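Local structure of Two-component system response regulator/GGDEF domain protein (Aeromonas salmonicida, 3LUF) at residues S13-I16 against R17-I21; K68-L71 against E72-L75; H138-M141 against A142-K146; M190-R194 against Y195-Q199. The protein probably makes cyclic di-GMP from two GTP through a GGDEF domain outside this construct, which holds its two receiver domains, each with a bound magnesium ion. All coordinates share one frame; numbering follows the deposited sequence.

Interaction 1 of 4, residues S13-I16 against R17-I21; sequences SMTI and RRMLI. Unlike the reference sequence in segment 17-21: Met19 (reference Thr).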
# COMPACT_ATOMS: atom_id res chain seq x y z
N SER B 13 29.24 -10.58 -13.90
CA SER B 13 29.89 -9.39 -13.32
C SER B 13 30.33 -9.72 -11.91
O SER B 13 29.46 -9.99 -11.05
CB SER B 13 28.93 -8.20 -13.28
OG SER B 13 29.53 -7.12 -12.55
N MSE B 14 31.64 -9.67 -11.64
CA MSE B 14 32.12 -9.93 -10.29
C MSE B 14 31.47 -8.93 -9.32
O MSE B 14 31.01 -9.31 -8.26
CB MSE B 14 33.64 -9.80 -10.20
CG MSE B 14 34.17 -10.41 -8.90
SE MSE B 14 36.05 -9.99 -8.75
CE MSE B 14 35.94 -8.13 -8.20
N THR B 15 31.42 -7.66 -9.70
CA THR B 15 30.85 -6.63 -8.83
C THR B 15 29.38 -6.90 -8.49
O THR B 15 28.96 -6.83 -7.32
CB THR B 15 30.97 -5.27 -9.55
OG1 THR B 15 32.36 -4.97 -9.70
CG2 THR B 15 30.30 -4.15 -8.74
N ILE B 16 28.60 -7.16 -9.53
CA ILE B 16 27.15 -7.29 -9.36
C ILE B 16 26.83 -8.58 -8.61
O ILE B 16 26.00 -8.60 -7.69
CB ILE B 16 26.41 -7.21 -10.72
CG1 ILE B 16 26.58 -5.78 -11.30
CG2 ILE B 16 24.92 -7.51 -10.56
CD1 ILE B 16 26.36 -5.70 -12.74
N ARG B 17 27.50 -9.64 -9.00
CA ARG B 17 27.25 -10.93 -8.34
C ARG B 17 27.61 -10.81 -6.86
O ARG B 17 26.82 -11.21 -5.99
CB ARG B 17 28.02 -12.07 -9.03
CG ARG B 17 27.80 -13.46 -8.44
CD ARG B 17 28.65 -14.55 -9.16
NE ARG B 17 30.09 -14.38 -8.92
CZ ARG B 17 30.96 -13.89 -9.81
NH1 ARG B 17 30.55 -13.44 -11.00
NH2 ARG B 17 32.25 -13.77 -9.47
N ARG B 18 28.77 -10.21 -6.56
CA ARG B 18 29.13 -10.04 -5.16
C ARG B 18 28.19 -9.11 -4.36
O ARG B 18 27.89 -9.39 -3.19
CB ARG B 18 30.60 -9.64 -4.99
CG ARG B 18 31.51 -10.79 -5.36
CD ARG B 18 32.90 -10.48 -5.03
NE ARG B 18 33.72 -11.62 -5.40
CZ ARG B 18 35.05 -11.61 -5.35
NH1 ARG B 18 35.70 -10.53 -4.91
NH2 ARG B 18 35.71 -12.70 -5.72
N MSE B 19 27.70 -8.03 -4.99
CA MSE B 19 26.66 -7.17 -4.35
C MSE B 19 25.40 -7.94 -3.99
O MSE B 19 24.83 -7.77 -2.89
CB MSE B 19 26.26 -6.02 -5.26
CG MSE B 19 27.27 -4.94 -5.33
SE MSE B 19 26.71 -3.63 -6.71
CE MSE B 19 28.03 -2.39 -6.09
N LEU B 20 24.97 -8.80 -4.93
CA LEU B 20 23.77 -9.60 -4.72
C LEU B 20 23.97 -10.62 -3.61
O LEU B 20 23.11 -10.78 -2.75
CB LEU B 20 23.40 -10.33 -6.00
CG LEU B 20 22.69 -9.51 -7.05
CD1 LEU B 20 22.56 -10.32 -8.33
CD2 LEU B 20 21.30 -9.00 -6.54
N ILE B 21 25.11 -11.29 -3.62
CA ILE B 21 25.41 -12.28 -2.57
C ILE B 21 25.40 -11.60 -1.21
O ILE B 21 24.69 -12.05 -0.31
CB ILE B 21 26.74 -12.99 -2.79
CG1 ILE B 21 26.66 -13.87 -4.04
CG2 ILE B 21 27.14 -13.78 -1.52
CD1 ILE B 21 28.04 -14.34 -4.56
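The Arg18 guanidinium has the selenomethionine Met14 over one face: CG stands 3.7 Å above the plane, offset toward the rim, the extended chi2 keeps SE close to the group, 3.9 Å from Arg18 CZ, and the bend at chi3 (77°) then brings CE near Arg18 NH1. With CG beside its own backbone N (chi1 -69°), Arg18 runs extended from CG to NE toward Met14, one turn earlier. The guanidinium of Arg17 meets the same residue less squarely, lying oblique to Met14 CG, which is 3.9 Å from Arg17 NH2. Its NH1 finds its partner just upstream, in the carbonyl oxygen of Glu11. Further round, Thr15 and Met19 lie side by side with Thr15 CG2 3.9 Å from Met19 CE; Met19, also a selenomethionine, replaces the threonine of the reference sequence. Ile16 CG2 and Leu20 CD1 make a looser apolar pair at 4.3 Å, on the side facing Leu109 of helix 106-122. Four backbone bonds of the i to i+4 kind join the segments, starting with Arg17 N to Ser13 O at 2.9 Å. Ser13 occupies the N-cap, and its OG accepts from Ile16 N at 3.2 Å with an angle of 166°, satisfying an amide of the first turn. A capped first helix directly after the acidic pair Glu11 and Asp12, with Asp12 at the magnesium ion, is characteristic of the CheY-like receiver fold.

Interaction 2 of 4, residues K68-L71 against E72-L75; sequences KVLL and ERGL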
# COMPACT_ATOMS: atom_id res chain seq x y z
N LYS B 68 15.65 -19.56 -20.84
CA LYS B 68 14.89 -20.71 -21.31
C LYS B 68 15.43 -22.02 -20.75
O LYS B 68 14.67 -22.90 -20.36
CB LYS B 68 14.87 -20.72 -22.83
CG LYS B 68 14.07 -21.85 -23.46
CD LYS B 68 14.10 -21.66 -24.98
CE LYS B 68 13.45 -22.82 -25.71
NZ LYS B 68 13.69 -22.67 -27.16
N VAL B 69 16.75 -22.16 -20.70
CA VAL B 69 17.39 -23.35 -20.14
C VAL B 69 16.94 -23.59 -18.71
O VAL B 69 16.57 -24.70 -18.35
CB VAL B 69 18.93 -23.26 -20.21
CG1 VAL B 69 19.57 -24.37 -19.39
CG2 VAL B 69 19.39 -23.33 -21.68
N LEU B 70 16.95 -22.53 -17.89
CA LEU B 70 16.61 -22.69 -16.49
C LEU B 70 15.10 -22.84 -16.27
O LEU B 70 14.68 -23.63 -15.44
CB LEU B 70 17.23 -21.55 -15.65
CG LEU B 70 18.76 -21.65 -15.68
CD1 LEU B 70 19.39 -20.30 -15.18
CD2 LEU B 70 19.35 -22.83 -14.78
N LEU B 71 14.30 -22.10 -17.02
CA LEU B 71 12.84 -22.29 -16.98
C LEU B 71 12.48 -23.75 -17.28
O LEU B 71 11.62 -24.35 -16.60
CB LEU B 71 12.15 -21.38 -17.98
CG LEU B 71 12.11 -19.90 -17.61
CD1 LEU B 71 11.59 -19.07 -18.74
CD2 LEU B 71 11.24 -19.65 -16.37
N GLU B 72 13.17 -24.33 -18.26
CA GLU B 72 12.88 -25.72 -18.68
C GLU B 72 13.34 -26.73 -17.65
O GLU B 72 12.84 -27.85 -17.63
CB GLU B 72 13.44 -26.01 -20.07
CG GLU B 72 12.58 -25.34 -21.13
CD GLU B 72 12.95 -25.70 -22.55
OE1 GLU B 72 12.33 -25.09 -23.45
OE2 GLU B 72 13.83 -26.56 -22.79
N ARG B 73 14.24 -26.31 -16.76
CA ARG B 73 14.63 -27.13 -15.62
C ARG B 73 13.70 -27.02 -14.43
O ARG B 73 13.91 -27.67 -13.41
CB ARG B 73 16.06 -26.84 -15.20
CG ARG B 73 17.06 -27.53 -16.08
CD ARG B 73 18.42 -27.38 -15.48
NE ARG B 73 19.42 -27.15 -16.50
CZ ARG B 73 20.61 -26.64 -16.23
NH1 ARG B 73 20.92 -26.31 -14.98
NH2 ARG B 73 21.47 -26.46 -17.21
N GLY B 74 12.64 -26.23 -14.59
CA GLY B 74 11.65 -26.00 -13.55
C GLY B 74 12.03 -24.95 -12.52
O GLY B 74 11.44 -24.91 -11.43
N LEU B 75 13.01 -24.09 -12.85
CA LEU B 75 13.36 -23.01 -11.93
C LEU B 75 12.61 -21.79 -12.37
O LEU B 75 12.64 -21.41 -13.56
CB LEU B 75 14.86 -22.66 -11.92
CG LEU B 75 15.89 -23.55 -11.23
CD1 LEU B 75 16.46 -24.43 -12.32
CD2 LEU B 75 17.01 -22.72 -10.70
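In Arg73, chi1 of -80° sets CG opposite its carbonyl carbon, and the bend at chi3 (-141°) helps fold the guanidinium back along the preceding turn, where it meets Val69 and Leu70. Val69 answers with CG1 anti to its own backbone N (chi1 169°), which brings that methyl to 3.6 Å from Arg73 NH2, oblique to the flat group. Leu70 CD2 lies over one face, 3.8 Å from Arg73 NH1; the same methyl reaches Leu75 CD1 at 4.1 Å, continuing into the packing against strands 6-10, 49-55 and 77-81. On the exposed side Lys68 and Glu72 run alongside each other, both extended, with Lys68 CE 3.4 Å from Glu72 OE1. The helix finishes in a Schellman motif: Gly74 takes positive phi, its N bonds to Leu71 O at 2.9 Å from above the carbonyl plane, and Leu75 N reaches Leu70 O at 3.1 Å. Arg73 N is held less firmly, by two weak bonds to the carbonyls of Val69 and Leu70. The turn thus hands the chain from helix 65-72 toward strand 77-81 of the receiver domain. Chemically, Arg73 combines two roles: NH1 bonds to the carbonyl oxygen of Ala41, while Leu70 CD2 and, obliquely from the same side, Val69 CG1 pack against its guanidinium. Lys68 NZ and Glu72 OE1, 4.6 Å apart, can attract each other only through longer-range electrostatics, probably weakly.

Interaction 3 of 4, residues H138-M141 against A142-K146; sequences HRTM and AQLRK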
# COMPACT_ATOMS: atom_id res chain seq x y z
N HIS B 138 -8.81 -15.63 -13.71
CA HIS B 138 -7.64 -16.45 -14.07
C HIS B 138 -6.36 -15.64 -14.30
O HIS B 138 -5.27 -16.12 -14.00
CB HIS B 138 -7.96 -17.38 -15.25
CG HIS B 138 -8.83 -18.54 -14.88
ND1 HIS B 138 -9.09 -19.60 -15.73
CD2 HIS B 138 -9.51 -18.80 -13.73
CE1 HIS B 138 -9.88 -20.46 -15.12
NE2 HIS B 138 -10.15 -20.01 -13.91
N ARG B 139 -6.51 -14.43 -14.81
CA ARG B 139 -5.36 -13.57 -15.01
C ARG B 139 -4.75 -13.20 -13.66
O ARG B 139 -3.53 -13.25 -13.48
CB ARG B 139 -5.75 -12.30 -15.78
CG ARG B 139 -4.60 -11.32 -15.91
CD ARG B 139 -4.89 -10.16 -16.84
NE ARG B 139 -5.90 -9.26 -16.29
CZ ARG B 139 -7.12 -9.08 -16.80
NH1 ARG B 139 -7.51 -9.76 -17.89
NH2 ARG B 139 -7.95 -8.22 -16.23
N THR B 140 -5.61 -12.85 -12.70
CA THR B 140 -5.13 -12.42 -11.40
C THR B 140 -4.49 -13.60 -10.68
O THR B 140 -3.44 -13.45 -10.05
CB THR B 140 -6.29 -11.84 -10.56
OG1 THR B 140 -6.81 -10.70 -11.25
CG2 THR B 140 -5.82 -11.39 -9.22
N MSE B 141 -5.14 -14.76 -10.77
CA MSE B 141 -4.62 -16.01 -10.22
C MSE B 141 -3.26 -16.35 -10.80
O MSE B 141 -2.35 -16.69 -10.06
CB MSE B 141 -5.59 -17.17 -10.43
CG MSE B 141 -6.76 -17.11 -9.46
SE MSE B 141 -7.91 -18.56 -10.02
CE MSE B 141 -6.67 -19.97 -9.56
N ALA B 142 -3.12 -16.21 -12.12
CA ALA B 142 -1.82 -16.51 -12.75
C ALA B 142 -0.72 -15.56 -12.25
O ALA B 142 0.41 -16.01 -11.99
CB ALA B 142 -1.94 -16.46 -14.28
N GLN B 143 -1.06 -14.28 -12.10
CA GLN B 143 -0.12 -13.27 -11.61
C GLN B 143 0.29 -13.64 -10.18
O GLN B 143 1.45 -13.59 -9.84
CB GLN B 143 -0.75 -11.87 -11.68
CG GLN B 143 -0.83 -11.27 -13.11
CD GLN B 143 -1.75 -10.04 -13.26
OE1 GLN B 143 -2.65 -9.79 -12.45
NE2 GLN B 143 -1.55 -9.29 -14.34
N LEU B 144 -0.66 -14.01 -9.33
CA LEU B 144 -0.32 -14.38 -7.95
C LEU B 144 0.48 -15.68 -7.85
O LEU B 144 1.32 -15.83 -6.97
CB LEU B 144 -1.59 -14.45 -7.08
CG LEU B 144 -2.40 -13.16 -6.99
CD1 LEU B 144 -3.76 -13.41 -6.37
CD2 LEU B 144 -1.69 -12.09 -6.17
N ARG B 145 0.22 -16.62 -8.76
CA ARG B 145 0.98 -17.87 -8.79
C ARG B 145 2.45 -17.62 -9.20
O ARG B 145 3.33 -18.37 -8.77
CB ARG B 145 0.31 -18.93 -9.67
CG ARG B 145 -0.93 -19.49 -9.03
CD ARG B 145 -1.61 -20.61 -9.79
NE ARG B 145 -2.59 -21.20 -8.88
CZ ARG B 145 -3.67 -21.87 -9.26
NH1 ARG B 145 -3.93 -22.05 -10.56
NH2 ARG B 145 -4.48 -22.35 -8.33
N LYS B 146 2.69 -16.55 -9.94
CA LYS B 146 4.07 -16.10 -10.28
C LYS B 146 4.73 -15.33 -9.14
O LYS B 146 5.88 -14.89 -9.24
CB LYS B 146 4.06 -15.19 -11.48
CG LYS B 146 3.73 -15.89 -12.78
CD LYS B 146 4.51 -15.26 -13.91
CE LYS B 146 4.14 -13.81 -14.05
NZ LYS B 146 5.18 -13.09 -14.85
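Met141, a selenomethionine on the first helix of the second CheY-like receiver domain, reaches one turn ahead to Arg145. From CB the chain continues through CG, anti to the carbonyl carbon, to SE, and the turn at chi3 (66°) swings CE over the Arg145 guanidinium. There CE stands 3.2 Å above the plane, offset toward the rim, and touches NH2 at 3.5 Å. The arginine chain, extended from CG to NE, runs alongside and passes close over Met141 O with its CG, at 3.3 Å. Around the helix, Thr140 CG2 and Leu144 CD1 meet at 4.1 Å on the buried side, where Leu144 packs on Val127, Val129 and Val151 of the sheet and on Leu235 of helix 232-248. Thr140 OG1 turns back to the carbonyl oxygen of Ser136. Arg139 and Gln143 run in the same direction, their guanidinium and amide planes 71° apart, with Arg139 CG 4.0 Å from Gln143 NE2. Regular i to i+4 backbone bonds, from Ala142 N to His138 O through Arg145 N to Met141 O, underlie these pairs. Gln143 OE1 is buried without a polar partner in the model, its nearest neighbour in the preceding segment being Arg139 O at 3.7 Å.

Interaction 4 of 4, residues M190-R194 against Y195-Q199; sequences MLRER and YSKQQ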
# COMPACT_ATOMS: atom_id res chain seq x y z
N MSE B 190 -19.54 -8.78 5.47
CA MSE B 190 -19.73 -10.07 6.09
C MSE B 190 -18.43 -10.57 6.74
O MSE B 190 -18.42 -11.09 7.87
CB MSE B 190 -20.25 -11.09 5.07
CG MSE B 190 -21.69 -10.80 4.70
SE MSE B 190 -22.34 -12.26 3.58
CE MSE B 190 -22.18 -13.70 4.80
N LEU B 191 -17.33 -10.44 5.99
CA LEU B 191 -16.05 -10.93 6.46
C LEU B 191 -15.63 -10.18 7.71
O LEU B 191 -15.14 -10.77 8.68
CB LEU B 191 -14.96 -10.82 5.34
CG LEU B 191 -15.19 -11.77 4.16
CD1 LEU B 191 -14.07 -11.57 3.13
CD2 LEU B 191 -15.23 -13.25 4.61
N ARG B 192 -15.81 -8.87 7.69
CA ARG B 192 -15.31 -8.06 8.81
C ARG B 192 -16.19 -8.21 10.05
O ARG B 192 -15.74 -7.86 11.14
CB ARG B 192 -15.22 -6.61 8.41
CG ARG B 192 -13.97 -6.26 7.65
CD ARG B 192 -12.73 -6.17 8.54
NE ARG B 192 -11.54 -6.04 7.67
CZ ARG B 192 -10.75 -7.06 7.32
NH1 ARG B 192 -10.98 -8.28 7.79
NH2 ARG B 192 -9.71 -6.85 6.52
N GLU B 193 -17.41 -8.71 9.89
CA GLU B 193 -18.20 -9.05 11.10
C GLU B 193 -17.60 -10.21 11.91
O GLU B 193 -17.87 -10.33 13.12
CB GLU B 193 -19.65 -9.38 10.71
CG GLU B 193 -20.41 -8.14 10.22
CD GLU B 193 -21.91 -8.37 10.23
OE1 GLU B 193 -22.34 -9.33 9.61
OE2 GLU B 193 -22.64 -7.54 10.84
N ARG B 194 -16.76 -11.02 11.24
CA ARG B 194 -16.07 -12.17 11.85
C ARG B 194 -14.57 -11.96 12.05
O ARG B 194 -14.00 -12.43 13.05
CB ARG B 194 -16.24 -13.44 10.99
CG ARG B 194 -17.58 -14.02 10.91
CD ARG B 194 -17.51 -15.32 10.09
NE ARG B 194 -17.19 -16.50 10.88
CZ ARG B 194 -16.99 -17.71 10.36
NH1 ARG B 194 -17.00 -17.87 9.04
NH2 ARG B 194 -16.73 -18.75 11.14
N TYR B 195 -13.89 -11.35 11.06
CA TYR B 195 -12.43 -11.31 11.03
C TYR B 195 -11.89 -9.90 11.02
O TYR B 195 -12.36 -9.07 10.23
CB TYR B 195 -11.90 -12.05 9.78
CG TYR B 195 -12.36 -13.50 9.75
CD1 TYR B 195 -12.02 -14.36 10.80
CD2 TYR B 195 -13.20 -13.96 8.75
CE1 TYR B 195 -12.47 -15.69 10.84
CE2 TYR B 195 -13.65 -15.30 8.74
CZ TYR B 195 -13.28 -16.15 9.81
OH TYR B 195 -13.70 -17.44 9.83
N SER B 196 -10.91 -9.63 11.89
CA SER B 196 -10.21 -8.33 11.94
C SER B 196 -9.24 -8.18 10.77
O SER B 196 -8.95 -9.15 10.04
CB SER B 196 -9.42 -8.18 13.25
OG SER B 196 -8.25 -9.01 13.23
N LYS B 197 -8.74 -6.96 10.60
CA LYS B 197 -7.72 -6.68 9.55
C LYS B 197 -6.45 -7.48 9.73
O LYS B 197 -5.74 -7.71 8.74
CB LYS B 197 -7.37 -5.20 9.54
CG LYS B 197 -8.36 -4.31 8.85
CD LYS B 197 -7.88 -2.86 8.89
CE LYS B 197 -8.90 -1.92 8.29
NZ LYS B 197 -8.19 -0.72 7.76
N GLN B 198 -6.15 -7.90 10.96
CA GLN B 198 -4.96 -8.70 11.23
C GLN B 198 -5.24 -10.19 11.00
O GLN B 198 -4.34 -10.98 10.72
CB GLN B 198 -4.41 -8.43 12.65
CG GLN B 198 -3.22 -9.35 13.10
CD GLN B 198 -2.03 -9.35 12.11
OE1 GLN B 198 -1.55 -10.41 11.70
NE2 GLN B 198 -1.58 -8.16 11.73
N GLN B 199 -6.50 -10.58 11.10
CA GLN B 199 -6.85 -11.97 10.90
C GLN B 199 -7.00 -12.34 9.43
O GLN B 199 -6.74 -13.49 9.05
CB GLN B 199 -8.13 -12.33 11.64
CG GLN B 199 -7.94 -12.38 13.17
CD GLN B 199 -9.24 -12.56 13.89
OE1 GLN B 199 -10.21 -11.83 13.66
NE2 GLN B 199 -9.29 -13.55 14.78
O HOH W 1 -13.38 -6.92 12.36
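Tyr195 N bonds back to Leu191 O at 2.8 Å, a carbonyl that also receives Arg194 N, while Tyr195 itself takes an extended conformation. The Tyr195 ring then lies beside Arg194, whose CB sits over the ring face in a CH-pi contact, 3.9 Å from the centroid. Bent at chi3 (87°), the Arg194 chain carries its guanidinium past the ring so that Tyr195 OH lies over its centre, 3.3 Å from CZ; the planes are 41° apart, and NH1 makes a salt bridge to Glu165. These contacts lie where helix 184-194 passes into the loop before strand 201-207 in the second receiver domain. At the same junction, Arg192 folds at chi2 (-75°) to bring NH1 to Tyr195 O at 2.9 Å, approaching from above that carbonyl's plane, while Lys197 CA covers one face of the guanidinium. NE and NH2 bond onward to the carbonyls of Gly221 and Leu200. A water donates to both Arg192 O and Tyr195 O, bridging the same bend. Ser196 OG accepts from Gln199 N in an ST motif, and Gln199 OE1 returns the favour, taking Ser196 N on a lone pair at 2.9 Å.

Along the chain the four contacts follow in series, two in each receiver domain. Interactions 1 and 2 belong to the first, centres about 22 Å apart, on helix 14-27 and at the end of helix 65-72, beside a parallel sheet of strand order 2-1-3-4-5. Interactions 3 and 4 occupy the corresponding places in the second, centres about 24 Å apart, on helix 134-145 and where helix 184-194 runs into the loop before strand 201-207, as 65-72 does before 77-81. Interactions 2 and 3 come nearest across the domain boundary, about 8 Å between closest atoms; the centres of 1 and 4 are about 44 Å apart. Corresponding places in two tandem domains, each with its own magnesium site, are thus held by different side-chain contacts.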